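Local structure of iron binding protein FbpA (Mannheimia haemolytica, 1Q35) at residues A[259-262]-A[263-267]. The protein binds ferric iron and, as a periplasmic solute-binding protein, probably delivers it to a transporter for uptake into the cell. Residues are numbered along the deposited sequence; the frame is centred on the assembly and turned at random.
Sequences QGLY and AELNH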
loop_
_atom_site.group_PDB
_atom_site.type_symbol
_atom_site.label_atom_id
_atom_site.label_comp_id
_atom_site.label_asym_id
_atom_site.label_seq_id
_atom_site.Cartn_x
_atom_site.Cartn_y
_atom_site.Cartn_z
ATOM N N GLN A 259 4.677 -11.636 11.408
ATOM C CA GLN A 259 5.050 -10.225 11.423
ATOM C C GLN A 259 6.553 -10.051 11.163
ATOM O O GLN A 259 6.973 -9.111 10.474
ATOM C CB GLN A 259 4.632 -9.572 12.740
ATOM C CG GLN A 259 3.119 -9.403 12.876
ATOM C CD GLN A 259 2.581 -8.249 12.051
ATOM O OE1 GLN A 259 2.947 -7.099 12.283
ATOM N NE2 GLN A 259 1.711 -8.547 11.089
ATOM N N GLY A 260 7.356 -10.973 11.687
ATOM C CA GLY A 260 8.775 -11.021 11.391
ATOM C C GLY A 260 9.055 -11.280 9.923
ATOM O O GLY A 260 9.978 -10.698 9.364
ATOM N N LEU A 261 8.273 -12.152 9.297
ATOM C CA LEU A 261 8.395 -12.399 7.864
ATOM C C LEU A 261 8.037 -11.152 7.046
ATOM O O LEU A 261 8.711 -10.826 6.078
ATOM C CB LEU A 261 7.512 -13.575 7.429
ATOM C CG LEU A 261 7.847 -14.954 7.998
ATOM C CD1 LEU A 261 6.812 -15.970 7.532
ATOM C CD2 LEU A 261 9.250 -15.399 7.611
ATOM N N TYR A 262 6.968 -10.462 7.420
ATOM C CA TYR A 262 6.616 -9.215 6.755
ATOM C C TYR A 262 7.780 -8.214 6.853
ATOM O O TYR A 262 8.080 -7.505 5.891
ATOM C CB TYR A 262 5.360 -8.620 7.380
ATOM C CG TYR A 262 4.036 -9.197 6.919
ATOM C CD1 TYR A 262 3.118 -9.694 7.839
ATOM C CD2 TYR A 262 3.676 -9.188 5.579
ATOM C CE1 TYR A 262 1.887 -10.174 7.431
ATOM C CE2 TYR A 262 2.443 -9.671 5.157
ATOM C CZ TYR A 262 1.551 -10.166 6.095
ATOM O OH TYR A 262 0.314 -10.630 5.713
ATOM N N ALA A 263 8.443 -8.168 8.002
ATOM C CA ALA A 263 9.567 -7.251 8.195
ATOM C C ALA A 263 10.774 -7.659 7.354
ATOM O O ALA A 263 11.322 -6.846 6.614
ATOM C CB ALA A 263 9.955 -7.192 9.661
ATOM N N GLU A 264 11.163 -8.925 7.450
ATOM C CA GLU A 264 12.453 -9.374 6.926
ATOM C C GLU A 264 12.409 -9.722 5.454
ATOM O O GLU A 264 13.378 -9.480 4.734
ATOM C CB GLU A 264 12.957 -10.588 7.709
ATOM C CG GLU A 264 13.278 -10.294 9.165
ATOM C CD GLU A 264 14.440 -9.331 9.349
ATOM O OE1 GLU A 264 14.471 -8.652 10.392
ATOM O OE2 GLU A 264 15.316 -9.254 8.464
ATOM N N LEU A 265 11.300 -10.299 5.001
ATOM C CA LEU A 265 11.139 -10.695 3.606
ATOM C C LEU A 265 10.547 -9.591 2.739
ATOM O O LEU A 265 10.949 -9.421 1.592
ATOM C CB LEU A 265 10.260 -11.941 3.489
ATOM C CG LEU A 265 10.729 -13.197 4.225
ATOM C CD1 LEU A 265 9.793 -14.360 3.928
ATOM C CD2 LEU A 265 12.165 -13.558 3.860
ATOM N N ASN A 266 9.571 -8.863 3.266
ATOM C CA ASN A 266 8.884 -7.847 2.478
ATOM C C ASN A 266 9.408 -6.429 2.688
ATOM O O ASN A 266 9.082 -5.555 1.897
ATOM C CB ASN A 266 7.383 -7.841 2.771
ATOM C CG ASN A 266 6.647 -9.025 2.175
ATOM O OD1 ASN A 266 7.247 -9.990 1.692
ATOM N ND2 ASN A 266 5.317 -8.957 2.217
ATOM N N HIS A 267 10.171 -6.191 3.755
ATOM C CA HIS A 267 10.662 -4.842 4.082
ATOM C C HIS A 267 9.534 -3.852 4.354
ATOM O O HIS A 267 9.653 -2.661 4.068
ATOM C CB HIS A 267 11.631 -4.349 3.008
ATOM C CG HIS A 267 12.828 -5.225 2.893
ATOM N ND1 HIS A 267 13.813 -5.248 3.856
ATOM C CD2 HIS A 267 13.158 -6.169 1.984
ATOM C CE1 HIS A 267 14.722 -6.144 3.519
ATOM N NE2 HIS A 267 14.350 -6.716 2.388
#
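The C-terminal turns of helix 256-266 bring Leu261 against Leu265 and Tyr262 against Asn266, a worked example of i to i+4 pairing where a helix gives way to a turn. Regular alpha-helical bonds run from Ala263 N to Gln259 O, from Glu264 N to Gly260 O (2.9 Å) and from Leu265 N to Leu261 O (2.9 Å). The next, Asn266 N to Tyr262 O, is weak at 3.3 Å and bent to 131°, and His267 then leaves the helix with positive phi. The two leucines lie side by side, CD2 of Leu261 meeting CD1 of Leu265 at 3.9 Å, and both reach helix 16-26, Leu261 at Asn21 and Leu265 at Pro17. Tyr262 and Asn266, one turn apart and each with CG anti to its own carbonyl carbon, point the same way. Asn266 ND2 comes to the ring edge, 3.7 Å from Tyr262 CD2 and near the ring plane, with the amide turned 72° from the ring. This amide nitrogen is hydrogen-bonded to Leu14 O and Glu268 OE2, so its polarity is met beyond the tyrosine, whose edge contact is van der Waals. At this end of the helix, where His267 N to Ala263 O is also weak, a Tyr262-Glu268 backbone bond and the side-chain bonds of Asn266 and of His267, to Ser278 and Asp205 near the iron-binding Tyr198, add to the hold.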